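Local coordinates for beta-agarase D (Zobellia galactanivorans, PDB 4ASM), which hydrolyses the beta-1,4-galactosidic linkages of agarose as a random-acting, anomer-retaining endo-beta-agarase of glycoside hydrolase family 16, this construct being its catalytic domain, at residues P74-W79 and N324-S329; S144-I150 and I163-G169; F179-I183 and V213-G217; I321-V325 and L351-I356. All coordinates share one frame; numbering follows the deposited sequence.

Contact 1 (P74-W79 and N324-S329); sequences PGPTKW and NVEDQS. With IMD (imidazole), chain C.
Trp79 donates its indole NE1 to the backbone O of Val325 at 3.1 Å, with the carbonyl oxygen lying in the ring plane. In a second hydrogen bond Asp327 N donates to Thr77 OG1 at 2.8 Å; chi1 of -55° sets that hydroxyl beside the threonine's own backbone N, facing segment 324-329. A type II' turn runs from Pro74 to Thr77, and Gly75 suits it because its phi is positive and a side chain would strike Asp327 O.

Several apolar groups also lie against carboxylates. Pro74 CG packs 3.5 Å from Glu326 OE1. Trp79 CZ2 approaches Glu326 OE2, and Pro76 CG touches Asp327 OD2, which also bonds to Thr118. Replacing Trp79 by a leucine would probably strip Val325 O of its donor and open a gap beside the Glu326 carboxylate.

Glu326 OE2 is gripped twice, by Asn324 ND2 on its anti side at 2.9 Å and by N3 of an imidazole, probably from the crystallisation liquor, at 2.8 Å. The imidazole also bonds to Glu160, the probable nucleophile. With Glu326 a probable substrate-binding residue, this wall is consistent with the substrate-binding cleft of a GH16 jelly roll.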
loop_
_atom_site.group_PDB
_atom_site.type_symbol
_atom_site.label_atom_id
_atom_site.label_comp_id
_atom_site.label_asym_id
_atom_site.label_seq_id
_atom_site.Cartn_x
_atom_site.Cartn_y
_atom_site.Cartn_z
ATOM N N PRO A 74 2.664 -2.916 12.958
ATOM C CA PRO A 74 3.489 -1.766 13.311
ATOM C C PRO A 74 2.855 -0.972 14.439
ATOM O O PRO A 74 1.651 -1.116 14.716
ATOM C CB PRO A 74 3.488 -0.955 12.009
ATOM C CG PRO A 74 2.145 -1.218 11.432
ATOM C CD PRO A 74 1.861 -2.667 11.739
ATOM N N GLY A 75 3.634 -0.097 15.067
ATOM C CA GLY A 75 3.063 0.781 16.079
ATOM C C GLY A 75 2.316 0.008 17.151
ATOM O O GLY A 75 2.745 -1.075 17.555
ATOM N N PRO A 76 1.188 0.566 17.617
ATOM C CA PRO A 76 0.364 -0.138 18.581
ATOM C C PRO A 76 -0.716 -0.999 17.892
ATOM O O PRO A 76 -1.738 -1.315 18.509
ATOM C CB PRO A 76 -0.241 1.020 19.375
ATOM C CG PRO A 76 -0.518 2.036 18.295
ATOM C CD PRO A 76 0.669 1.929 17.355
ATOM N N THR A 77 -0.491 -1.389 16.629
ATOM C CA THR A 77 -1.408 -2.311 15.940
ATOM C C THR A 77 -1.273 -3.731 16.482
ATOM O O THR A 77 -0.168 -4.211 16.717
ATOM C CB THR A 77 -1.087 -2.379 14.453
ATOM O OG1 THR A 77 -1.099 -1.054 13.912
ATOM C CG2 THR A 77 -2.102 -3.258 13.671
ATOM N N LYS A 78 -2.420 -4.388 16.682
ATOM C CA LYS A 78 -2.431 -5.847 16.880
ATOM C C LYS A 78 -3.391 -6.456 15.873
ATOM O O LYS A 78 -4.613 -6.335 16.005
ATOM C CB LYS A 78 -2.813 -6.247 18.298
ATOM C CG LYS A 78 -2.627 -7.780 18.510
ATOM C CD LYS A 78 -3.528 -8.346 19.587
ATOM C CE LYS A 78 -4.981 -8.464 19.113
ATOM N NZ LYS A 78 -5.817 -9.261 20.083
ATOM N N TRP A 79 -2.846 -7.122 14.861
ATOM C CA TRP A 79 -3.701 -7.776 13.893
ATOM C C TRP A 79 -4.458 -8.937 14.532
ATOM O O TRP A 79 -3.909 -9.679 15.362
ATOM C CB TRP A 79 -2.910 -8.231 12.677
ATOM C CG TRP A 79 -2.447 -7.109 11.822
ATOM C CD1 TRP A 79 -3.149 -5.987 11.474
ATOM C CD2 TRP A 79 -1.185 -7.012 11.187
ATOM N NE1 TRP A 79 -2.382 -5.182 10.655
ATOM C CE2 TRP A 79 -1.168 -5.790 10.462
ATOM C CE3 TRP A 79 -0.057 -7.845 11.149
ATOM C CZ2 TRP A 79 -0.060 -5.383 9.722
ATOM C CZ3 TRP A 79 1.031 -7.447 10.406
ATOM C CH2 TRP A 79 1.023 -6.231 9.695
ATOM N N ASN A 324 -4.946 -4.751 4.521
ATOM C CA ASN A 324 -5.049 -4.590 5.969
ATOM C C ASN A 324 -5.377 -3.170 6.402
ATOM O O ASN A 324 -5.486 -2.270 5.574
ATOM C CB ASN A 324 -3.785 -5.115 6.709
ATOM C CG ASN A 324 -2.581 -4.165 6.625
ATOM O OD1 ASN A 324 -2.721 -2.987 6.330
ATOM N ND2 ASN A 324 -1.399 -4.681 6.931
ATOM N N VAL A 325 -5.513 -3.004 7.711
ATOM C CA VAL A 325 -5.584 -1.702 8.338
ATOM C C VAL A 325 -4.415 -1.643 9.334
ATOM O O VAL A 325 -4.085 -2.649 9.959
ATOM C CB VAL A 325 -6.952 -1.532 9.040
ATOM C CG1 VAL A 325 -6.938 -0.401 10.096
ATOM C CG2 VAL A 325 -8.044 -1.333 7.964
ATOM N N GLU A 326 -3.795 -0.465 9.477
ATOM C CA GLU A 326 -2.661 -0.286 10.394
ATOM C C GLU A 326 -2.740 1.009 11.163
ATOM O O GLU A 326 -3.106 2.045 10.609
ATOM C CB GLU A 326 -1.324 -0.299 9.639
ATOM C CG GLU A 326 -1.002 -1.650 9.034
ATOM C CD GLU A 326 0.270 -1.630 8.199
ATOM O OE1 GLU A 326 0.998 -0.603 8.201
ATOM O OE2 GLU A 326 0.554 -2.664 7.550
ATOM N N ASP A 327 -2.351 0.932 12.433
ATOM C CA ASP A 327 -2.037 2.083 13.268
ATOM C C ASP A 327 -0.508 2.170 13.310
ATOM O O ASP A 327 0.149 1.490 14.098
ATOM C CB ASP A 327 -2.625 1.849 14.670
ATOM C CG ASP A 327 -2.683 3.111 15.510
ATOM O OD1 ASP A 327 -1.978 4.081 15.179
ATOM O OD2 ASP A 327 -3.418 3.121 16.522
ATOM N N GLN A 328 0.065 2.981 12.429
ATOM C CA GLN A 328 1.535 3.019 12.280
ATOM C C GLN A 328 2.208 3.832 13.375
ATOM O O GLN A 328 1.606 4.751 13.946
ATOM C CB GLN A 328 1.914 3.503 10.878
ATOM C CG GLN A 328 1.333 2.562 9.813
ATOM C CD GLN A 328 1.600 2.986 8.381
ATOM O OE1 GLN A 328 1.370 2.217 7.427
ATOM N NE2 GLN A 328 2.043 4.202 8.212
ATOM N N SER A 329 3.471 3.517 13.666
ATOM C CA SER A 329 4.173 4.164 14.758
ATOM C C SER A 329 4.177 5.677 14.673
ATOM O O SER A 329 3.923 6.342 15.671
ATOM C CB SER A 329 5.615 3.658 14.849
ATOM O OG SER A 329 5.645 2.259 15.025
HETATM N N1 IMD C . 3.114 -1.201 3.710
HETATM C C2 IMD C . 2.735 -1.964 4.749
HETATM N N3 IMD C . 1.724 -1.342 5.389
HETATM C C4 IMD C . 1.448 -0.181 4.750
HETATM C C5 IMD C . 2.333 -0.099 3.684
#

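Contact 2 (S144-I150 and I163-G169); sequences STLASDI and IMECYGG
Met164 and Ile150 face one another from an antiparallel hydrogen-bonded pair, and their conformations fill the side of the hairpin that also carries Ser148. The methionine runs out with CG anti to the backbone N (chi1 176°), then bends at chi3 (66°), which brings methyl CE back to 3.9 Å from Ser148 CB and 4.0 Å from Ile150 CD1. The other branch of Ile150, CG2, meets Ile163 CD1 at 4.0 Å. Trimming Ile150 to an alanine would probably open a gap between these two neighbours and let the methionine tip turn. On this same face Ser148 OG is tied to a water at 2.8 Å and to Met142 N.

On the face of Asp149 and Glu165 the chemistry reverses. These side chains run alongside each other in the same direction, with Asp149 OD1 3.7 Å from Glu165 CG. Glu165 is extended, and its OE1 is held by His184; Asp149 OD1 is buried without a partner. Ala147 is small enough for Tyr167 to come close, CE2 to CB 3.6 Å.

Ile150 O accepts from both Ile163 N and Met164 N, each at 2.9 Å. This classic beta bulge lies within the ExDxxE signature of GH16, ending at Glu165, the probable proton donor.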
loop_
_atom_site.group_PDB
_atom_site.type_symbol
_atom_site.label_atom_id
_atom_site.label_comp_id
_atom_site.label_asym_id
_atom_site.label_seq_id
_atom_site.Cartn_x
_atom_site.Cartn_y
_atom_site.Cartn_z
ATOM N N SER A 144 -11.044 7.379 8.605
ATOM C CA SER A 144 -10.287 7.155 9.838
ATOM C C SER A 144 -8.882 7.662 9.626
ATOM O O SER A 144 -8.402 7.708 8.501
ATOM C CB SER A 144 -10.190 5.656 10.119
ATOM O OG SER A 144 -9.504 5.382 11.322
ATOM N N THR A 145 -8.221 8.038 10.721
ATOM C CA THR A 145 -6.820 8.436 10.640
ATOM C C THR A 145 -5.889 7.223 10.507
ATOM O O THR A 145 -4.691 7.393 10.289
ATOM C CB THR A 145 -6.403 9.251 11.861
ATOM O OG1 THR A 145 -6.564 8.430 13.023
ATOM C CG2 THR A 145 -7.311 10.472 12.007
ATOM N N LEU A 146 -6.433 6.017 10.676
ATOM C CA LEU A 146 -5.694 4.770 10.406
ATOM C C LEU A 146 -5.381 4.607 8.933
ATOM O O LEU A 146 -6.018 5.219 8.072
ATOM C CB LEU A 146 -6.531 3.558 10.832
ATOM C CG LEU A 146 -6.817 3.468 12.322
ATOM C CD1 LEU A 146 -7.875 2.406 12.563
ATOM C CD2 LEU A 146 -5.565 3.174 13.133
ATOM N N ALA A 147 -4.402 3.744 8.650
ATOM C CA ALA A 147 -3.999 3.455 7.275
ATOM C C ALA A 147 -4.908 2.400 6.649
ATOM O O ALA A 147 -5.096 1.309 7.223
ATOM C CB ALA A 147 -2.554 2.967 7.243
ATOM N N SER A 148 -5.468 2.753 5.490
ATOM C CA SER A 148 -6.152 1.815 4.592
ATOM C C SER A 148 -5.102 1.325 3.610
ATOM O O SER A 148 -4.556 2.134 2.832
ATOM C CB SER A 148 -7.274 2.537 3.847
ATOM O OG SER A 148 -8.282 2.983 4.747
ATOM N N ASP A 149 -4.792 0.022 3.662
ATOM C CA ASP A 149 -3.633 -0.537 2.941
ATOM C C ASP A 149 -3.995 -1.666 1.998
ATOM O O ASP A 149 -4.675 -2.636 2.399
ATOM C CB ASP A 149 -2.584 -1.114 3.915
ATOM C CG ASP A 149 -2.003 -0.087 4.868
ATOM O OD1 ASP A 149 -1.804 1.082 4.480
ATOM O OD2 ASP A 149 -1.694 -0.503 6.030
ATOM N N ILE A 150 -3.527 -1.559 0.752
ATOM C CA ILE A 150 -3.562 -2.675 -0.200
ATOM C C ILE A 150 -2.172 -2.732 -0.780
ATOM O O ILE A 150 -1.677 -1.736 -1.316
ATOM C CB ILE A 150 -4.587 -2.453 -1.327
ATOM C CG1 ILE A 150 -5.988 -2.276 -0.726
ATOM C CG2 ILE A 150 -4.513 -3.604 -2.318
ATOM C CD1 ILE A 150 -7.081 -1.946 -1.740
ATOM N N ILE A 163 -0.051 -0.706 -3.436
ATOM C CA ILE A 163 -1.105 -0.205 -4.306
ATOM C C ILE A 163 -1.682 1.046 -3.641
ATOM O O ILE A 163 -1.702 2.123 -4.247
ATOM C CB ILE A 163 -2.166 -1.272 -4.579
ATOM C CG1 ILE A 163 -1.574 -2.334 -5.521
ATOM C CG2 ILE A 163 -3.359 -0.641 -5.267
ATOM C CD1 ILE A 163 -1.631 -3.725 -5.039
ATOM N N MET A 164 -2.131 0.907 -2.400
ATOM C CA MET A 164 -2.649 2.054 -1.663
ATOM C C MET A 164 -2.124 2.057 -0.229
ATOM O O MET A 164 -2.152 1.029 0.454
ATOM C CB MET A 164 -4.171 2.006 -1.634
ATOM C CG MET A 164 -4.797 3.134 -0.784
ATOM S SD MET A 164 -6.607 3.111 -0.765
ATOM C CE MET A 164 -6.916 1.566 0.097
ATOM N N GLU A 165 -1.659 3.228 0.227
ATOM C CA GLU A 165 -1.437 3.501 1.649
ATOM C C GLU A 165 -2.066 4.873 1.856
ATOM O O GLU A 165 -1.553 5.879 1.326
ATOM C CB GLU A 165 0.056 3.540 1.981
ATOM C CG GLU A 165 0.362 3.929 3.408
ATOM C CD GLU A 165 1.829 3.760 3.719
ATOM O OE1 GLU A 165 2.639 4.387 3.004
ATOM O OE2 GLU A 165 2.179 2.999 4.657
ATOM N N CYS A 166 -3.198 4.915 2.562
ATOM C CA CYS A 166 -3.967 6.145 2.672
ATOM C C CYS A 166 -4.514 6.291 4.082
ATOM O O CYS A 166 -5.131 5.379 4.599
ATOM C CB CYS A 166 -5.112 6.115 1.654
ATOM S SG CYS A 166 -6.100 7.649 1.654
ATOM N N TYR A 167 -4.248 7.440 4.701
ATOM C CA TYR A 167 -4.798 7.782 6.017
ATOM C C TYR A 167 -5.905 8.784 5.766
ATOM O O TYR A 167 -5.713 10.001 5.923
ATOM C CB TYR A 167 -3.709 8.373 6.924
ATOM C CG TYR A 167 -2.384 7.644 6.782
ATOM C CD1 TYR A 167 -1.546 7.910 5.711
ATOM C CD2 TYR A 167 -1.962 6.735 7.737
ATOM C CE1 TYR A 167 -0.339 7.254 5.546
ATOM C CE2 TYR A 167 -0.729 6.056 7.586
ATOM C CZ TYR A 167 0.062 6.341 6.483
ATOM O OH TYR A 167 1.287 5.709 6.282
ATOM N N GLY A 168 -7.051 8.254 5.333
ATOM C CA GLY A 168 -8.028 9.058 4.608
ATOM C C GLY A 168 -8.911 9.996 5.391
ATOM O O GLY A 168 -9.515 10.914 4.803
ATOM N N GLY A 169 -9.027 9.775 6.693
ATOM C CA GLY A 169 -9.907 10.613 7.500
ATOM C C GLY A 169 -9.137 11.734 8.168
ATOM O O GLY A 169 -8.046 11.511 8.705
HETATM O O HOH W 1 -7.935 5.406 6.051
#

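Contact 3 (F179-I183 and V213-G217); sequences FASKI and VTQWG
Ala180 and Trp216 meet where the short, weakly bonded helix 177-180 is followed by strand 183-191 of the GH16 jelly roll, and the loop before strand 220-229 docks on this junction. The loop supplies partners for two successive carbonyls. The O of Ala180 accepts from Trp216 N at 2.9 Å, and the CA of Gln215 adds a C-H...O contact to the same oxygen at 3.3 Å. The next carbonyl, Ser181 O, receives the indole NE1 of Trp216 at 2.9 Å, but the bond is weak because the angle at the hydrogen is only 132°. A water 2.7 Å from Ser181 O and 2.8 Å from Val213 O is within hydrogen-bonding distance of both carbonyls and can link the two segments. Lys182 N is satisfied by Phe179 O, and Lys182 NZ reaches back to Ser181 OG at 3.1 Å. Gly217 continues the docking through a backbone bond to Gly168.

Tryptophan suits this position because one side chain offers both a donor at its edge and broad apolar faces. Its CG stands beside the backbone N (chi1 -65°), which carries the ring alongside the 181-183 backbone. Val213 CG1 sits over one face, 3.6 Å above the ring plane; on the opposite face Ile183 CG1 makes a CH-pi contact, 3.7 Å from the five-membered-ring centroid and 8° off the ring normal.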
loop_
_atom_site.group_PDB
_atom_site.type_symbol
_atom_site.label_atom_id
_atom_site.label_comp_id
_atom_site.label_asym_id
_atom_site.label_seq_id
_atom_site.Cartn_x
_atom_site.Cartn_y
_atom_site.Cartn_z
ATOM N N PHE A 179 -2.773 14.886 5.895
ATOM C CA PHE A 179 -2.601 13.577 5.237
ATOM C C PHE A 179 -3.864 13.065 4.581
ATOM O O PHE A 179 -3.781 12.316 3.606
ATOM C CB PHE A 179 -2.009 12.545 6.208
ATOM C CG PHE A 179 -0.674 12.945 6.713
ATOM C CD1 PHE A 179 0.452 12.861 5.891
ATOM C CD2 PHE A 179 -0.538 13.489 7.985
ATOM C CE1 PHE A 179 1.706 13.284 6.358
ATOM C CE2 PHE A 179 0.704 13.905 8.450
ATOM C CZ PHE A 179 1.825 13.797 7.621
ATOM N N ALA A 180 -5.026 13.477 5.088
ATOM C CA ALA A 180 -6.300 12.947 4.593
ATOM C C ALA A 180 -6.560 13.236 3.115
ATOM O O ALA A 180 -7.306 12.503 2.460
ATOM C CB ALA A 180 -7.463 13.436 5.467
ATOM N N SER A 181 -5.979 14.313 2.601
ATOM C CA SER A 181 -6.158 14.704 1.205
ATOM C C SER A 181 -5.242 13.957 0.233
ATOM O O SER A 181 -5.322 14.166 -0.972
ATOM C CB SER A 181 -5.948 16.217 1.032
ATOM O OG SER A 181 -4.616 16.528 1.348
ATOM N N LYS A 182 -4.379 13.071 0.753
ATOM C CA LYS A 182 -3.376 12.424 -0.095
ATOM C C LYS A 182 -3.463 10.895 -0.081
ATOM O O LYS A 182 -3.961 10.281 0.881
ATOM C CB LYS A 182 -1.965 12.855 0.349
ATOM C CG LYS A 182 -1.752 14.390 0.303
ATOM C CD LYS A 182 -1.907 14.941 -1.139
ATOM C CE LYS A 182 -1.470 16.411 -1.303
ATOM N NZ LYS A 182 -2.435 17.337 -0.663
ATOM N N ILE A 183 -2.994 10.295 -1.171
ATOM C CA ILE A 183 -2.782 8.846 -1.213
ATOM C C ILE A 183 -1.298 8.655 -1.410
ATOM O O ILE A 183 -0.716 9.202 -2.343
ATOM C CB ILE A 183 -3.562 8.133 -2.357
ATOM C CG1 ILE A 183 -5.058 8.475 -2.305
ATOM C CG2 ILE A 183 -3.292 6.587 -2.319
ATOM C CD1 ILE A 183 -5.879 7.871 -3.425
ATOM N N VAL A 213 -10.483 17.504 -3.889
ATOM C CA VAL A 213 -10.617 16.374 -2.946
ATOM C C VAL A 213 -9.908 16.749 -1.634
ATOM O O VAL A 213 -8.669 16.853 -1.597
ATOM C CB VAL A 213 -10.090 15.028 -3.542
ATOM C CG1 VAL A 213 -10.204 13.891 -2.499
ATOM C CG2 VAL A 213 -10.850 14.650 -4.808
ATOM N N THR A 214 -10.697 17.016 -0.589
ATOM C CA THR A 214 -10.172 17.392 0.713
ATOM C C THR A 214 -9.816 16.184 1.526
ATOM O O THR A 214 -8.982 16.280 2.423
ATOM C CB THR A 214 -11.216 17.982 1.685
ATOM O OG1 THR A 214 -12.480 18.151 1.077
ATOM C CG2 THR A 214 -10.682 19.190 2.456
ATOM N N GLN A 215 -10.546 15.085 1.310
ATOM C CA GLN A 215 -10.268 13.848 2.035
ATOM C C GLN A 215 -10.641 12.659 1.185
ATOM O O GLN A 215 -11.626 12.691 0.460
ATOM C CB GLN A 215 -11.012 13.784 3.380
ATOM C CG GLN A 215 -12.541 13.639 3.289
ATOM C CD GLN A 215 -13.165 13.413 4.650
ATOM O OE1 GLN A 215 -13.561 12.301 4.997
ATOM N NE2 GLN A 215 -13.236 14.473 5.438
ATOM N N TRP A 216 -9.843 11.595 1.317
ATOM C CA TRP A 216 -10.160 10.337 0.649
ATOM C C TRP A 216 -11.030 9.436 1.503
ATOM O O TRP A 216 -11.717 8.568 0.966
ATOM C CB TRP A 216 -8.889 9.622 0.188
ATOM C CG TRP A 216 -8.186 10.413 -0.860
ATOM C CD1 TRP A 216 -7.075 11.203 -0.705
ATOM C CD2 TRP A 216 -8.550 10.495 -2.243
ATOM N NE1 TRP A 216 -6.734 11.776 -1.905
ATOM C CE2 TRP A 216 -7.611 11.349 -2.871
ATOM C CE3 TRP A 216 -9.573 9.911 -3.022
ATOM C CZ2 TRP A 216 -7.679 11.663 -4.241
ATOM C CZ3 TRP A 216 -9.632 10.211 -4.388
ATOM C CH2 TRP A 216 -8.688 11.083 -4.978
ATOM N N GLY A 217 -10.989 9.639 2.822
ATOM C CA GLY A 217 -11.768 8.823 3.744
ATOM C C GLY A 217 -13.246 8.887 3.408
ATOM O O GLY A 217 -13.813 9.969 3.250
HETATM O O HOH W 2 -6.422 15.786 -2.812
#

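Contact 4 (I321-V325 and L351-I356); sequences IIINV and LLVDWI. With CA (calcium ion), chain B.
Leu351 CD2 lies 3.9 Å from Asn324 O, above the plane of the peptide that follows Asn324 and beyond its oxygen. The other flat groups take little part: the CB of Asn324 points away from strand 351-356, and the Trp355 indole packs beside Glu136 and Arg138. What remains between the strands is the aliphatic core of the jelly-roll sandwich. The strand segments pack face to face with axes 9.0 Å apart at 151°, too far for backbone pairing.

Branched residues suit this layer, since each can offer methyls to several neighbours. Ile323 is placed centrally: chi1 of -59° puts CG1 beside the backbone N and CG2 anti to it, where CG2 touches Leu351 CD2 at 4.0 Å and Val353 CG2 at 4.3 Å, while CD1 meets Ile356 CD1 tip to tip at 4.2 Å. Ile321 instead runs alongside Ile356 in the opposing direction, with CG2 4.0 Å from that same CD1. At the other end Val325 CG2 lies 4.1 Å from Leu351 CB.

Asp354 is turned off this apolar side. A classic beta bulge sets Asp354 and Trp355 both opposite Arg138, which forms a salt bridge with Asp354 OD2. Asp9, Asp34, Asn36 and Gly89 help complete a calcium site, to which Asp354 contributes OD1 at 2.4 Å and its backbone O.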
loop_
_atom_site.group_PDB
_atom_site.type_symbol
_atom_site.label_atom_id
_atom_site.label_comp_id
_atom_site.label_asym_id
_atom_site.label_seq_id
_atom_site.Cartn_x
_atom_site.Cartn_y
_atom_site.Cartn_z
ATOM N N ILE A 321 -0.136 -10.717 -2.023
ATOM C CA ILE A 321 -1.106 -9.609 -1.937
ATOM C C ILE A 321 -1.647 -9.572 -0.515
ATOM O O ILE A 321 -2.163 -10.587 -0.017
ATOM C CB ILE A 321 -2.301 -9.775 -2.894
ATOM C CG1 ILE A 321 -1.843 -9.909 -4.338
ATOM C CG2 ILE A 321 -3.259 -8.579 -2.746
ATOM C CD1 ILE A 321 -2.924 -10.482 -5.264
ATOM N N ILE A 322 -1.512 -8.413 0.125
ATOM C CA ILE A 322 -1.974 -8.205 1.493
ATOM C C ILE A 322 -2.941 -7.023 1.529
ATOM O O ILE A 322 -2.724 -5.986 0.886
ATOM C CB ILE A 322 -0.780 -7.926 2.441
ATOM C CG1 ILE A 322 0.193 -9.137 2.419
ATOM C CG2 ILE A 322 -1.276 -7.621 3.849
ATOM C CD1 ILE A 322 1.497 -8.935 3.149
ATOM N N ILE A 323 -4.047 -7.196 2.244
ATOM C CA ILE A 323 -4.952 -6.076 2.497
ATOM C C ILE A 323 -5.075 -5.965 3.989
ATOM O O ILE A 323 -5.276 -6.972 4.677
ATOM C CB ILE A 323 -6.334 -6.283 1.835
ATOM C CG1 ILE A 323 -6.159 -6.447 0.327
ATOM C CG2 ILE A 323 -7.246 -5.084 2.176
ATOM C CD1 ILE A 323 -7.456 -6.776 -0.402
ATOM N N ASN A 324 -4.946 -4.751 4.521
ATOM C CA ASN A 324 -5.049 -4.590 5.969
ATOM C C ASN A 324 -5.377 -3.170 6.402
ATOM O O ASN A 324 -5.486 -2.270 5.574
ATOM C CB ASN A 324 -3.785 -5.115 6.709
ATOM C CG ASN A 324 -2.581 -4.165 6.625
ATOM O OD1 ASN A 324 -2.721 -2.987 6.330
ATOM N ND2 ASN A 324 -1.399 -4.681 6.931
ATOM N N VAL A 325 -5.513 -3.004 7.711
ATOM C CA VAL A 325 -5.584 -1.702 8.338
ATOM C C VAL A 325 -4.415 -1.643 9.334
ATOM O O VAL A 325 -4.085 -2.649 9.959
ATOM C CB VAL A 325 -6.952 -1.532 9.040
ATOM C CG1 VAL A 325 -6.938 -0.401 10.096
ATOM C CG2 VAL A 325 -8.044 -1.333 7.964
ATOM N N LEU A 351 -12.839 -0.832 6.575
ATOM C CA LEU A 351 -12.406 -0.757 5.186
ATOM C C LEU A 351 -13.252 -1.706 4.344
ATOM O O LEU A 351 -13.370 -2.865 4.691
ATOM C CB LEU A 351 -10.922 -1.146 5.119
ATOM C CG LEU A 351 -10.277 -1.105 3.738
ATOM C CD1 LEU A 351 -10.105 0.309 3.227
ATOM C CD2 LEU A 351 -8.922 -1.804 3.789
ATOM N N LEU A 352 -13.817 -1.215 3.234
ATOM C CA LEU A 352 -14.664 -2.053 2.359
ATOM C C LEU A 352 -14.030 -2.189 0.998
ATOM O O LEU A 352 -13.827 -1.186 0.308
ATOM C CB LEU A 352 -16.058 -1.423 2.188
ATOM C CG LEU A 352 -16.912 -1.267 3.445
ATOM C CD1 LEU A 352 -18.249 -0.656 3.074
ATOM C CD2 LEU A 352 -17.116 -2.583 4.183
ATOM N N VAL A 353 -13.707 -3.422 0.600
ATOM C CA VAL A 353 -13.195 -3.664 -0.743
ATOM C C VAL A 353 -14.261 -4.419 -1.547
ATOM O O VAL A 353 -14.613 -5.566 -1.264
ATOM C CB VAL A 353 -11.850 -4.430 -0.753
ATOM C CG1 VAL A 353 -11.332 -4.594 -2.181
ATOM C CG2 VAL A 353 -10.792 -3.711 0.138
ATOM N N ASP A 354 -14.786 -3.740 -2.553
ATOM C CA ASP A 354 -15.803 -4.321 -3.420
ATOM C C ASP A 354 -15.222 -5.452 -4.259
ATOM O O ASP A 354 -15.856 -6.504 -4.433
ATOM C CB ASP A 354 -16.351 -3.194 -4.294
ATOM C CG ASP A 354 -17.525 -3.609 -5.181
ATOM O OD1 ASP A 354 -18.121 -4.701 -4.992
ATOM O OD2 ASP A 354 -17.857 -2.811 -6.073
ATOM N N TRP A 355 -14.015 -5.236 -4.773
ATOM C CA TRP A 355 -13.347 -6.232 -5.594
ATOM C C TRP A 355 -11.873 -5.918 -5.746
ATOM O O TRP A 355 -11.449 -4.775 -5.593
ATOM C CB TRP A 355 -14.003 -6.364 -6.969
ATOM C CG TRP A 355 -14.229 -5.113 -7.795
ATOM C CD1 TRP A 355 -15.435 -4.500 -7.994
ATOM C CD2 TRP A 355 -13.278 -4.398 -8.626
ATOM N NE1 TRP A 355 -15.295 -3.439 -8.857
ATOM C CE2 TRP A 355 -13.989 -3.349 -9.256
ATOM C CE3 TRP A 355 -11.898 -4.514 -8.863
ATOM C CZ2 TRP A 355 -13.374 -2.435 -10.128
ATOM C CZ3 TRP A 355 -11.283 -3.600 -9.730
ATOM C CH2 TRP A 355 -12.032 -2.577 -10.361
ATOM N N ILE A 356 -11.101 -6.958 -6.039
ATOM C CA ILE A 356 -9.715 -6.828 -6.436
ATOM C C ILE A 356 -9.481 -7.764 -7.616
ATOM O O ILE A 356 -9.828 -8.954 -7.564
ATOM C CB ILE A 356 -8.745 -7.079 -5.240
ATOM C CG1 ILE A 356 -7.287 -6.785 -5.631
ATOM C CG2 ILE A 356 -8.941 -8.486 -4.649
ATOM C CD1 ILE A 356 -6.358 -6.764 -4.438
HETATM CA CA CA B . -18.263 -7.041 -4.729
HETATM O O HOH W 3 -20.535 -6.192 -4.720
#

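Contacts 1, 2 and 4 are buried, whereas contact 3 is partly exposed. Strand 320-326 serves both contact 1 and contact 4: toward its C-terminal end, at Asn324 and Glu326, it turns polar beside the catalytic cleft, while its middle feeds the apolar interior. Its sheet neighbour, strand 147-153, belongs to contact 2, so Asp149, Glu165 and Glu326 come together on the cleft side, and Ser148 meets Leu351 on the core side. Contact 3 continues from contact 2 through the Gly168-Gly217 backbone bond. Chemistry follows place: ladder bonds and a bulge in contact 2, isolated side-chain and backbone bonds in contacts 1 and 3, methyl packing across the sandwich in contact 4.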